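Long-range contacts in endosialidase (Enterobacteria phage phi92, PDB 4HIZ), which cleaves polysialic acid chains internally, apparently acting on both alpha-2,8 and alpha-2,9 linkages, as a phage enzyme built on a sialidase fold and a beta-helix: residues C288-H293 / Y309-I314; P316-I321 / I339-A344; N346-C351 / T362-S367; S369-T374 / Y387-N392; H395-P400 / G418-Q423. All blocks are in the same frame, centred on the assembly; numbering follows the deposited sequence.

Contact 1: C288-H293 / Y309-I314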
# COMPACT_ATOMS: atom_id res chain seq x y z
N CYS A 288 32.31 20.87 -25.21
CA CYS A 288 31.42 20.87 -24.02
C CYS A 288 30.07 20.18 -24.30
O CYS A 288 29.41 20.46 -25.31
CB CYS A 288 31.17 22.32 -23.51
SG CYS A 288 30.30 22.39 -21.91
N VAL A 289 29.68 19.28 -23.40
CA VAL A 289 28.29 18.77 -23.42
C VAL A 289 27.65 19.09 -22.09
O VAL A 289 28.17 18.76 -21.02
CB VAL A 289 28.25 17.25 -23.70
CG1 VAL A 289 26.77 16.68 -23.62
CG2 VAL A 289 28.84 16.95 -25.09
N THR A 290 26.52 19.77 -22.16
CA THR A 290 25.77 20.10 -20.94
C THR A 290 24.89 18.91 -20.60
O THR A 290 24.88 18.44 -19.45
CB THR A 290 24.92 21.34 -21.17
OG1 THR A 290 25.79 22.45 -21.43
CG2 THR A 290 24.11 21.70 -19.92
N GLU A 291 24.15 18.43 -21.59
CA GLU A 291 23.25 17.28 -21.40
C GLU A 291 23.15 16.49 -22.66
O GLU A 291 23.13 17.06 -23.75
CB GLU A 291 21.80 17.70 -21.03
CG GLU A 291 21.64 18.27 -19.63
CD GLU A 291 20.27 18.88 -19.37
OE1 GLU A 291 19.59 19.24 -20.34
OE2 GLU A 291 19.84 18.99 -18.21
N THR A 292 23.11 15.16 -22.52
CA THR A 292 22.58 14.27 -23.57
C THR A 292 21.10 14.02 -23.27
O THR A 292 20.70 13.91 -22.08
CB THR A 292 23.35 12.94 -23.65
OG1 THR A 292 23.34 12.24 -22.40
CG2 THR A 292 24.86 13.18 -24.04
N HIS A 293 20.30 13.94 -24.33
CA HIS A 293 18.85 14.07 -24.16
C HIS A 293 18.15 13.58 -25.40
O HIS A 293 18.48 14.02 -26.52
CB HIS A 293 18.53 15.57 -23.91
CG HIS A 293 17.06 15.88 -23.78
ND1 HIS A 293 16.27 16.17 -24.88
CD2 HIS A 293 16.25 16.02 -22.69
CE1 HIS A 293 15.04 16.48 -24.46
NE2 HIS A 293 15.01 16.40 -23.15
N TYR A 309 21.89 16.31 -27.98
CA TYR A 309 22.76 16.94 -26.97
C TYR A 309 22.81 18.45 -27.17
O TYR A 309 22.44 18.97 -28.24
CB TYR A 309 24.22 16.39 -27.05
CG TYR A 309 25.08 17.09 -28.12
CD1 TYR A 309 24.97 16.71 -29.46
CD2 TYR A 309 25.96 18.10 -27.77
CE1 TYR A 309 25.75 17.31 -30.45
CE2 TYR A 309 26.73 18.73 -28.76
CZ TYR A 309 26.61 18.33 -30.09
OH TYR A 309 27.36 18.95 -31.08
N HIS A 310 23.24 19.14 -26.13
CA HIS A 310 23.58 20.55 -26.33
C HIS A 310 24.68 20.97 -25.37
O HIS A 310 24.95 20.31 -24.33
CB HIS A 310 22.32 21.44 -26.13
CG HIS A 310 21.97 21.72 -24.70
ND1 HIS A 310 21.32 20.81 -23.90
CD2 HIS A 310 22.17 22.82 -23.93
CE1 HIS A 310 21.12 21.34 -22.69
NE2 HIS A 310 21.65 22.56 -22.68
N ASN A 311 25.32 22.08 -25.74
CA ASN A 311 26.20 22.81 -24.86
C ASN A 311 25.47 24.11 -24.56
O ASN A 311 25.25 24.92 -25.48
CB ASN A 311 27.54 23.10 -25.58
CG ASN A 311 28.21 24.37 -25.05
OD1 ASN A 311 28.13 24.67 -23.85
ND2 ASN A 311 28.87 25.13 -25.95
N GLY A 312 25.08 24.31 -23.30
CA GLY A 312 24.48 25.57 -22.87
C GLY A 312 25.32 26.29 -21.83
O GLY A 312 24.83 27.23 -21.18
N ASP A 313 26.58 25.87 -21.69
CA ASP A 313 27.47 26.36 -20.63
C ASP A 313 28.48 27.38 -21.17
O ASP A 313 28.83 28.35 -20.47
CB ASP A 313 28.26 25.21 -19.98
CG ASP A 313 27.43 24.43 -18.96
OD1 ASP A 313 27.20 24.96 -17.86
OD2 ASP A 313 27.01 23.27 -19.24
N ILE A 314 28.94 27.15 -22.39
CA ILE A 314 29.99 28.01 -22.98
C ILE A 314 29.46 28.65 -24.27
O ILE A 314 28.99 27.96 -25.15
CB ILE A 314 31.22 27.16 -23.38
CG1 ILE A 314 31.63 26.18 -22.27
CG2 ILE A 314 32.39 28.07 -23.81
CD1 ILE A 314 32.05 26.83 -20.95
O HOH W 1 20.46 18.16 -24.53
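T290 meets D313 and G312 through one hydroxyl, the polar centre of this contact. T290 OG1 donates to D313 OD2 at 2.6 Å, reaching the anti side of the carboxylate from 35° out of its plane, and accepts the backbone N of G312 at 2.7 Å. Because T290 OG1 stands anti to its own carbonyl carbon (chi1 -64°), it points at both partners, and one bond given and one received fix its rotation. The loop carrying D313 is itself shaped by an Asx turn: N311 OD1 accepts from the backbone N of D313 and of I314, and N311 ND2 donates back to I314 O.

Backbone pairing comes next. H310 O takes a bond from T290 N at 2.7 Å and a weak one from E291 N, the classic beta bulge in which two residues face one. H310 N returns to E291 O at 3.2 Å. The bulge lies where strands 291-297 and 304-311 leave their antiparallel hairpin, the first half of a four-stranded sheet with the up-and-down order of a propeller blade.

The H310 imidazole is met on one face and at its edge. T290 CB makes a CH-pi contact over one face, 4.1 Å from the ring centroid, whereas E291 OE1 sits in the ring plane 3.5 Å from H310 CE1, its carboxylate turned 88° to the ring. A water joins H310 ND1 to E291 O.

Apolar contacts are fewer. V289 CG2 touches Y309 CD2 at 4.1 Å, the two side chains crossing at about a right angle, and C288 SG lies 4.0 Å from I314 CG1.

Contact 2: P316-I321 / I339-A344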
# COMPACT_ATOMS: atom_id res chain seq x y z
N PRO A 316 30.14 30.05 -27.86
CA PRO A 316 28.84 29.89 -28.54
C PRO A 316 28.21 28.53 -28.22
O PRO A 316 28.92 27.53 -28.14
CB PRO A 316 29.23 29.98 -30.03
CG PRO A 316 30.64 29.43 -30.06
CD PRO A 316 31.28 29.91 -28.77
N ARG A 317 26.90 28.52 -28.03
CA ARG A 317 26.20 27.24 -27.80
C ARG A 317 26.31 26.33 -29.01
O ARG A 317 26.46 26.80 -30.15
CB ARG A 317 24.71 27.48 -27.52
CG ARG A 317 24.45 28.18 -26.20
CD ARG A 317 23.03 27.97 -25.74
NE ARG A 317 22.87 28.71 -24.50
CZ ARG A 317 21.93 28.49 -23.63
NH1 ARG A 317 21.05 27.52 -23.85
NH2 ARG A 317 21.88 29.23 -22.53
N ARG A 318 26.22 25.02 -28.78
CA ARG A 318 26.04 24.05 -29.86
C ARG A 318 24.85 23.17 -29.49
O ARG A 318 24.65 22.90 -28.31
CB ARG A 318 27.26 23.15 -30.04
CG ARG A 318 28.39 23.74 -30.92
CD ARG A 318 29.18 24.74 -30.15
NE ARG A 318 30.32 25.25 -30.95
CZ ARG A 318 30.23 26.27 -31.79
NH1 ARG A 318 29.05 26.89 -31.93
NH2 ARG A 318 31.31 26.68 -32.47
N LEU A 319 24.07 22.76 -30.48
CA LEU A 319 22.95 21.85 -30.19
C LEU A 319 22.84 20.93 -31.39
O LEU A 319 22.96 21.38 -32.54
CB LEU A 319 21.69 22.69 -30.04
CG LEU A 319 20.43 21.88 -29.67
CD1 LEU A 319 19.48 22.70 -28.74
CD2 LEU A 319 19.66 21.38 -30.90
N GLY A 320 22.59 19.65 -31.14
CA GLY A 320 22.38 18.78 -32.29
C GLY A 320 22.27 17.35 -31.84
O GLY A 320 21.63 17.05 -30.81
N ILE A 321 22.90 16.45 -32.61
CA ILE A 321 22.82 15.03 -32.30
C ILE A 321 24.20 14.40 -32.24
O ILE A 321 25.15 14.87 -32.86
CB ILE A 321 21.96 14.29 -33.34
CG1 ILE A 321 22.64 14.24 -34.73
CG2 ILE A 321 20.54 14.94 -33.41
CD1 ILE A 321 21.83 13.44 -35.76
N ILE A 339 22.77 21.80 -35.44
CA ILE A 339 21.90 22.73 -36.15
C ILE A 339 22.62 24.09 -36.21
O ILE A 339 23.65 24.30 -35.55
CB ILE A 339 20.52 22.86 -35.46
CG1 ILE A 339 20.63 23.54 -34.08
CG2 ILE A 339 19.88 21.48 -35.35
CD1 ILE A 339 19.23 23.88 -33.47
N SER A 340 22.10 24.99 -37.03
CA SER A 340 22.71 26.31 -37.25
C SER A 340 22.77 27.14 -35.98
O SER A 340 21.88 27.03 -35.12
CB SER A 340 21.89 27.07 -38.30
OG SER A 340 21.82 26.35 -39.53
N GLN A 341 23.76 28.02 -35.89
CA GLN A 341 23.94 28.84 -34.70
C GLN A 341 22.69 29.67 -34.39
O GLN A 341 22.33 29.85 -33.21
CB GLN A 341 25.15 29.77 -34.92
CG GLN A 341 25.59 30.42 -33.61
CD GLN A 341 26.17 29.38 -32.69
OE1 GLN A 341 27.16 28.72 -33.03
NE2 GLN A 341 25.55 29.20 -31.52
N GLU A 342 22.03 30.15 -35.44
CA GLU A 342 20.83 30.98 -35.30
C GLU A 342 19.78 30.31 -34.40
O GLU A 342 19.08 30.98 -33.63
CB GLU A 342 20.22 31.23 -36.68
CG GLU A 342 18.91 31.96 -36.68
CD GLU A 342 18.42 32.33 -38.07
OE1 GLU A 342 19.05 31.93 -39.07
OE2 GLU A 342 17.39 33.04 -38.17
N TYR A 343 19.66 29.00 -34.53
CA TYR A 343 18.61 28.25 -33.82
C TYR A 343 19.15 27.54 -32.58
O TYR A 343 18.38 27.11 -31.73
CB TYR A 343 17.96 27.27 -34.80
CG TYR A 343 17.25 28.00 -35.92
CD1 TYR A 343 16.02 28.61 -35.69
CD2 TYR A 343 17.86 28.16 -37.18
CE1 TYR A 343 15.38 29.32 -36.70
CE2 TYR A 343 17.23 28.87 -38.17
CZ TYR A 343 15.99 29.43 -37.94
OH TYR A 343 15.37 30.11 -38.97
N ALA A 344 20.48 27.44 -32.47
CA ALA A 344 21.11 26.89 -31.25
C ALA A 344 21.21 27.92 -30.12
O ALA A 344 21.27 27.54 -28.94
CB ALA A 344 22.52 26.34 -31.56
O HOH W 2 24.77 24.18 -33.00
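I339 N donates to L319 O at 2.9 Å, and the return link of the same pair, from L319 N to I339 O, passes through a water as the chain after strand 335-338 swings away into helix 341-344. Beside this pair L319 CD2 meets I339 CD1 at 3.6 Å, and L319 CB rests 4.0 Å from A344 CB, so the leucine is held between I339, two residues ahead of the helix, and A344 at its end.

Q341 makes the polar link. Its chain bends at chi2 (68°), and its amide NE2 donates to R317 O at 2.9 Å, while OE1 accepts a weak bond from R318 NH1. NE2 also bonds to D345 OD1. R318 NH1 donates to R317 O at 3.1 Å, from the opposite face of the carbonyl plane to Q341 NE2. Amide and guanidinium are nearly coplanar, 28° apart. P316 CG lies over one face of the guanidinium, and R318 NE forms a salt bridge with D286. R317 instead runs out extended to A347 O.

Such a short helical turn, following the last strand of one antiparallel sheet and leading to strand 347-355 of the next, is a blade-to-blade connection of a beta-propeller.

Contact 3: N346-C351 / T362-S367. With NA (sodium ion), chain B.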
# COMPACT_ATOMS: atom_id res chain seq x y z
N ASN A 346 20.38 30.39 -27.25
CA ASN A 346 19.23 30.32 -26.32
C ASN A 346 18.38 29.04 -26.46
O ASN A 346 17.15 29.10 -26.36
CB ASN A 346 18.31 31.52 -26.56
CG ASN A 346 19.06 32.85 -26.48
OD1 ASN A 346 19.11 33.65 -27.44
ND2 ASN A 346 19.69 33.06 -25.36
N ALA A 347 19.04 27.91 -26.65
CA ALA A 347 18.33 26.64 -26.88
C ALA A 347 18.99 25.50 -26.12
O ALA A 347 20.17 25.58 -25.74
CB ALA A 347 18.26 26.35 -28.40
N ALA A 348 18.23 24.42 -25.91
CA ALA A 348 18.68 23.28 -25.13
C ALA A 348 17.82 22.08 -25.47
O ALA A 348 16.78 22.22 -26.13
CB ALA A 348 18.49 23.58 -23.62
N GLU A 349 18.28 20.90 -25.03
CA GLU A 349 17.41 19.72 -24.88
C GLU A 349 16.57 19.40 -26.09
O GLU A 349 15.33 19.41 -26.03
CB GLU A 349 16.52 19.91 -23.65
CG GLU A 349 17.36 19.83 -22.38
CD GLU A 349 16.58 20.14 -21.10
OE1 GLU A 349 15.36 20.44 -21.18
OE2 GLU A 349 17.20 20.11 -20.01
N PRO A 350 17.22 19.07 -27.21
CA PRO A 350 16.48 18.65 -28.40
C PRO A 350 15.72 17.34 -28.19
O PRO A 350 16.29 16.40 -27.64
CB PRO A 350 17.57 18.46 -29.46
CG PRO A 350 18.82 18.13 -28.63
CD PRO A 350 18.69 19.04 -27.42
N CYS A 351 14.48 17.28 -28.66
CA CYS A 351 13.78 15.99 -28.75
C CYS A 351 13.94 15.60 -30.20
O CYS A 351 13.71 16.43 -31.11
CB CYS A 351 12.30 16.14 -28.42
SG CYS A 351 12.01 16.43 -26.64
N THR A 362 12.92 19.10 -32.11
CA THR A 362 12.43 20.36 -31.52
C THR A 362 13.40 20.81 -30.46
O THR A 362 14.07 19.97 -29.84
CB THR A 362 11.08 20.16 -30.77
OG1 THR A 362 11.26 19.18 -29.75
CG2 THR A 362 9.99 19.72 -31.72
N THR A 363 13.48 22.12 -30.21
CA THR A 363 14.36 22.60 -29.16
C THR A 363 13.54 23.18 -28.03
O THR A 363 12.37 23.55 -28.21
CB THR A 363 15.29 23.76 -29.64
OG1 THR A 363 14.48 24.84 -30.11
CG2 THR A 363 16.20 23.30 -30.79
N ARG A 364 14.17 23.24 -26.87
CA ARG A 364 13.71 24.05 -25.75
C ARG A 364 14.31 25.46 -25.85
O ARG A 364 15.53 25.59 -26.02
CB ARG A 364 14.25 23.44 -24.45
CG ARG A 364 14.01 24.33 -23.20
CD ARG A 364 14.42 23.53 -21.98
NE ARG A 364 14.55 24.38 -20.81
CZ ARG A 364 14.76 23.94 -19.58
NH1 ARG A 364 14.86 22.64 -19.34
NH2 ARG A 364 14.85 24.81 -18.58
N GLY A 365 13.48 26.48 -25.71
CA GLY A 365 13.97 27.87 -25.64
C GLY A 365 14.41 28.16 -24.21
O GLY A 365 13.76 27.69 -23.25
N THR A 366 15.49 28.94 -24.02
CA THR A 366 15.97 29.14 -22.67
C THR A 366 15.76 30.56 -22.16
O THR A 366 16.14 30.88 -21.02
CB THR A 366 17.44 28.71 -22.50
OG1 THR A 366 18.26 29.48 -23.40
CG2 THR A 366 17.62 27.18 -22.81
N SER A 367 15.12 31.40 -22.97
CA SER A 367 14.83 32.77 -22.53
C SER A 367 13.44 33.23 -22.92
O SER A 367 12.99 33.05 -24.04
CB SER A 367 15.87 33.74 -23.12
OG SER A 367 15.54 35.10 -22.87
NA NA B . 17.78 36.56 -23.26
O HOH W 3 19.14 31.95 -22.94
O HOH W 4 19.91 35.61 -24.34
O HOH W 5 12.72 19.87 -27.07
O HOH W 6 15.27 20.07 -17.56
O HOH W 7 17.16 39.09 -24.23
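The R364 guanidinium is met at its edge by E349: OE1 lies near the guanidinium plane, 2.9 Å from NH1, in a salt bridge with an N-H...O angle of 154°. A water at the same edge also touches E349 OE2. The carboxylate is turned 73° to the guanidinium, so that NH1 approaches OE1 from above the carboxylate plane. The two side chains run side by side in one direction, R364 extended from a CG anti to its backbone N (chi1 171°). E349 OE1 has a second partner in Q87 NE2.

The strands that carry them pair antiparallel through A348 with R364 and C351 with T362, and the register slips by one residue between these pairs. This beta bulge holds E349 and P350. A water bridges it, donating to E349 O at 2.8 Å and to T362 OG1 at 3.1 Å; T362 OG1 also bonds to L399 O.

At the far end T366 N bonds to N346 O at 2.9 Å, and A348 CB packs on T366 CG2. One water links N346 ND2 with T366 OG1. Another connects ND2 to a sodium ion bound by S367 OG at 2.7 Å; S367 OG also bonds to S369 N.

E349 and R364 have like-charged neighbours, E291 and R415, and 1,2-ethanediol, probably from the crystallisation liquor, lies about 4 Å from the R364 side chain. E349 with two arginines is consistent with the endosialidase active site.

Contact 4: S369-T374 / Y387-N392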
# COMPACT_ATOMS: atom_id res chain seq x y z
N SER A 369 12.80 36.21 -23.37
CA SER A 369 12.96 37.45 -24.14
C SER A 369 13.84 37.29 -25.39
O SER A 369 14.43 38.26 -25.90
CB SER A 369 13.51 38.54 -23.23
OG SER A 369 14.77 38.15 -22.69
N ALA A 370 13.96 36.06 -25.85
CA ALA A 370 14.63 35.82 -27.11
C ALA A 370 13.85 34.73 -27.85
O ALA A 370 13.10 33.99 -27.24
CB ALA A 370 16.06 35.39 -26.85
N ALA A 371 14.05 34.65 -29.17
CA ALA A 371 13.38 33.64 -29.99
C ALA A 371 13.57 32.27 -29.35
O ALA A 371 14.67 31.91 -28.89
CB ALA A 371 13.92 33.67 -31.41
N GLY A 372 12.48 31.50 -29.29
CA GLY A 372 12.48 30.30 -28.46
C GLY A 372 12.48 29.02 -29.27
O GLY A 372 13.15 28.93 -30.30
N SER A 373 11.69 28.04 -28.83
CA SER A 373 11.68 26.72 -29.49
C SER A 373 11.54 26.79 -31.00
O SER A 373 10.78 27.61 -31.56
CB SER A 373 10.50 25.91 -28.97
OG SER A 373 10.69 25.62 -27.60
N THR A 374 12.20 25.83 -31.65
CA THR A 374 12.21 25.69 -33.11
C THR A 374 11.89 24.24 -33.43
O THR A 374 12.29 23.34 -32.69
CB THR A 374 13.64 25.97 -33.63
OG1 THR A 374 14.01 27.30 -33.26
CG2 THR A 374 13.76 25.86 -35.15
N TYR A 387 14.23 24.73 -40.95
CA TYR A 387 13.82 25.22 -39.63
C TYR A 387 12.51 25.98 -39.68
O TYR A 387 12.24 26.72 -40.66
CB TYR A 387 14.87 26.23 -39.13
CG TYR A 387 16.26 25.67 -39.06
CD1 TYR A 387 16.65 24.87 -37.99
CD2 TYR A 387 17.20 25.94 -40.06
CE1 TYR A 387 17.95 24.35 -37.90
CE2 TYR A 387 18.49 25.43 -40.00
CZ TYR A 387 18.86 24.63 -38.91
OH TYR A 387 20.15 24.13 -38.85
N LEU A 388 11.75 25.85 -38.59
CA LEU A 388 10.55 26.65 -38.37
C LEU A 388 10.55 27.13 -36.92
O LEU A 388 10.38 26.31 -36.00
CB LEU A 388 9.30 25.80 -38.62
CG LEU A 388 8.97 25.40 -40.06
CD1 LEU A 388 7.86 24.34 -40.08
CD2 LEU A 388 8.53 26.62 -40.86
N ARG A 389 10.74 28.42 -36.69
CA ARG A 389 10.69 28.94 -35.33
C ARG A 389 9.24 29.00 -34.86
O ARG A 389 8.37 29.49 -35.58
CB ARG A 389 11.28 30.36 -35.32
CG ARG A 389 11.32 31.00 -33.93
CD ARG A 389 12.54 30.56 -33.16
NE ARG A 389 13.79 31.09 -33.73
CZ ARG A 389 14.98 30.94 -33.17
NH1 ARG A 389 15.11 30.25 -32.04
NH2 ARG A 389 16.06 31.49 -33.73
N PHE A 390 8.95 28.50 -33.66
CA PHE A 390 7.63 28.80 -33.09
C PHE A 390 7.56 30.28 -32.75
O PHE A 390 8.52 30.84 -32.25
CB PHE A 390 7.35 27.98 -31.82
CG PHE A 390 7.05 26.52 -32.08
CD1 PHE A 390 8.08 25.59 -32.13
CD2 PHE A 390 5.72 26.09 -32.24
CE1 PHE A 390 7.82 24.25 -32.36
CE2 PHE A 390 5.44 24.72 -32.46
CZ PHE A 390 6.49 23.81 -32.50
N PRO A 391 6.42 30.92 -33.03
CA PRO A 391 6.31 32.34 -32.68
C PRO A 391 6.23 32.50 -31.15
O PRO A 391 5.93 31.54 -30.41
CB PRO A 391 4.99 32.77 -33.34
CG PRO A 391 4.18 31.52 -33.38
CD PRO A 391 5.19 30.41 -33.67
N ASN A 392 6.53 33.70 -30.68
CA ASN A 392 6.25 34.08 -29.30
C ASN A 392 7.16 33.46 -28.22
O ASN A 392 6.74 33.34 -27.07
CB ASN A 392 4.77 33.87 -28.95
CG ASN A 392 3.85 34.71 -29.82
OD1 ASN A 392 2.88 34.21 -30.40
ND2 ASN A 392 4.11 36.00 -29.87
O HOH W 8 10.13 32.81 -31.03
O HOH W 9 9.66 29.96 -29.96
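A371 and G372 hold the guanidinium of R389 in the tight part of the contact. A371 CB stands over the centre of one guanidinium face, 3.4 Å from CZ, and G372 O lies in the guanidinium plane, where R389 NH1 donates to it at 2.9 Å and 162°. The arginine reaches this place by bending at chi2 (83°) and again at chi3. Next to it S373 O accepts F390 N at 2.9 Å and also lies in the plane of the phenyl ring at its edge, 3.4 Å from F390 CD1. T374 and R389 form a non-hydrogen-bonded antiparallel pair, and T374 CG2 fits against the edge of the Y387 ring, 4.1 Å from Y387 CB.

Toward N392 the two segments part and water takes over. One water accepts from G372 N and lies 2.8 Å from F390 O; a second sits by the same carbonyl and S373 O. N392, on this side, is exposed.

Beyond the segments, R389 NH2 bonds to E342 O. Two backbone carbonyls, G372 O and E342 O, thus limit the rotation of the guanidinium, and their partial negative charges would be expected to stabilise its positive charge, tying strand 386-389 to the 369-374 loop and helix 341-344.

Contact 5: H395-P400 / G418-Q423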
# COMPACT_ATOMS: atom_id res chain seq x y z
N HIS A 395 9.49 28.81 -24.32
CA HIS A 395 10.67 28.67 -23.47
C HIS A 395 10.40 27.81 -22.23
O HIS A 395 9.24 27.60 -21.83
CB HIS A 395 11.19 30.07 -23.07
CG HIS A 395 10.22 30.85 -22.25
ND1 HIS A 395 9.10 31.46 -22.78
CD2 HIS A 395 10.19 31.12 -20.92
CE1 HIS A 395 8.43 32.07 -21.82
NE2 HIS A 395 9.07 31.88 -20.68
N HIS A 396 11.49 27.29 -21.66
CA HIS A 396 11.55 26.58 -20.38
C HIS A 396 11.08 25.15 -20.42
O HIS A 396 11.18 24.42 -19.41
CB HIS A 396 10.79 27.30 -19.24
CG HIS A 396 11.43 28.56 -18.78
ND1 HIS A 396 12.70 28.96 -19.17
CD2 HIS A 396 10.98 29.51 -17.93
CE1 HIS A 396 12.98 30.12 -18.60
NE2 HIS A 396 11.96 30.48 -17.84
N THR A 397 10.56 24.76 -21.58
CA THR A 397 10.05 23.38 -21.72
C THR A 397 10.72 22.69 -22.90
O THR A 397 10.90 23.29 -23.97
CB THR A 397 8.49 23.37 -21.86
OG1 THR A 397 8.02 22.01 -21.94
CG2 THR A 397 7.99 24.09 -23.11
N ASN A 398 11.06 21.41 -22.71
CA ASN A 398 11.31 20.59 -23.90
C ASN A 398 9.98 20.33 -24.59
O ASN A 398 8.91 20.48 -23.98
CB ASN A 398 12.08 19.29 -23.57
CG ASN A 398 11.27 18.33 -22.74
OD1 ASN A 398 10.59 18.76 -21.84
ND2 ASN A 398 11.35 17.05 -23.00
N LEU A 399 10.03 19.92 -25.85
CA LEU A 399 8.83 19.74 -26.67
C LEU A 399 8.82 18.34 -27.29
O LEU A 399 9.08 18.17 -28.49
CB LEU A 399 8.74 20.79 -27.78
CG LEU A 399 8.53 22.25 -27.32
CD1 LEU A 399 8.42 23.18 -28.55
CD2 LEU A 399 7.28 22.38 -26.47
N PRO A 400 8.55 17.32 -26.48
CA PRO A 400 8.53 15.95 -27.03
C PRO A 400 7.33 15.74 -27.92
O PRO A 400 6.30 16.46 -27.85
CB PRO A 400 8.50 15.07 -25.77
CG PRO A 400 7.67 15.92 -24.80
CD PRO A 400 8.24 17.35 -25.04
N GLY A 418 1.33 31.00 -16.19
CA GLY A 418 1.51 32.29 -16.83
C GLY A 418 2.91 32.51 -17.40
O GLY A 418 3.20 33.62 -17.88
N GLU A 419 3.79 31.51 -17.35
CA GLU A 419 5.14 31.68 -17.92
C GLU A 419 5.19 31.33 -19.40
O GLU A 419 6.20 31.62 -20.07
CB GLU A 419 6.17 30.84 -17.16
CG GLU A 419 6.31 31.22 -15.72
CD GLU A 419 7.38 30.41 -14.99
OE1 GLU A 419 8.07 29.58 -15.62
OE2 GLU A 419 7.54 30.63 -13.77
N TRP A 420 4.13 30.72 -19.93
CA TRP A 420 4.23 30.19 -21.30
C TRP A 420 4.46 31.29 -22.35
O TRP A 420 5.33 31.17 -23.26
CB TRP A 420 2.95 29.44 -21.68
CG TRP A 420 3.02 28.78 -23.04
CD1 TRP A 420 2.57 29.30 -24.21
CD2 TRP A 420 3.50 27.45 -23.35
NE1 TRP A 420 2.78 28.41 -25.24
CE2 TRP A 420 3.32 27.26 -24.73
CE3 TRP A 420 4.08 26.43 -22.59
CZ2 TRP A 420 3.72 26.07 -25.39
CZ3 TRP A 420 4.46 25.25 -23.23
CH2 TRP A 420 4.28 25.09 -24.61
N GLU A 421 3.67 32.34 -22.26
CA GLU A 421 3.69 33.38 -23.29
C GLU A 421 5.02 34.12 -23.35
O GLU A 421 5.68 34.35 -22.33
CB GLU A 421 2.56 34.39 -23.04
CG GLU A 421 1.12 33.82 -23.22
CD GLU A 421 0.48 33.24 -21.96
OE1 GLU A 421 1.21 32.86 -21.01
OE2 GLU A 421 -0.77 33.17 -21.97
N GLY A 422 5.39 34.49 -24.56
CA GLY A 422 6.65 35.20 -24.78
C GLY A 422 6.68 36.48 -23.98
O GLY A 422 5.68 37.19 -23.89
N GLN A 423 7.86 36.75 -23.41
CA GLN A 423 8.19 37.92 -22.60
C GLN A 423 7.67 37.87 -21.17
O GLN A 423 8.11 38.66 -20.34
CB GLN A 423 7.79 39.25 -23.29
CG GLN A 423 8.46 39.50 -24.66
CD GLN A 423 9.95 39.83 -24.58
OE1 GLN A 423 10.48 40.04 -23.49
NE2 GLN A 423 10.63 39.86 -25.73
O HOH W 10 6.71 28.79 -23.47
O HOH W 11 7.29 28.92 -20.27
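T397 and W420 make the main apolar touch: T397 CG2 lies 3.7 Å from W420 CZ3, approaching the indole obliquely, while L399 CD2 reaches W420 CH2 more distantly, at 4.5 Å. T397 OG1 is anti to the backbone N (chi1 -178°), turned to N398 O, to which it donates at 2.7 Å; the methyl is left to meet the indole. In the polar half, E419 OE1 sits in the plane of the H396 imidazole at its edge, 3.7 Å from CD2, with carboxylate and ring 76° apart. E421 O likewise lies at the edge of the H395 ring, and H395 CD2 stands 3.4 Å above the centre of the H396 ring.

Two waters mediate between the backbones. One accepts from H395 N at 2.9 Å, is 2.8 Å from W420 O, and rests over a face of the indole near its rim. The other lies between H395 O and E419 O.

A second shell sets these groups in place. H395 ND1 bonds to N393 O and H396 NE2 to D426. E419 is held by R428 and N427, E421 by R435 and R55, and W420 N by E414.

Both segments are loops. 395-400 belongs to the loop that leads from strand 386-389 of one propeller sheet to strand 401-404 of the next, its backbone tied to G365 through H396 and to F411 through P400, and 418-423 lies in the loop between strands 407-413 and 435-442.

Overall arrangement
Contact 1 and the 318-321 strand of contact 2 lie in one four-stranded sheet and contacts 3 and 4 reach the next, while contact 5 joins the loops that lead on to a further sheet. Hairpin pairing dominates contacts 1 and 3, each interrupted by a bulge, and they meet where E291 comes close to E349 and H293 bonds to P350. Contacts 2 and 4 lie further from the centre of the chain and are linked by Y387 OH with S340 N and by the stacked rings of Y343 and Y387; both rely on side-chain bonds to backbone carbonyls. Contacts 3, 4 and 5 are largely buried, contacts 1 and 2 only partly. Contact 5 is joined by water bridges and by packing on W420.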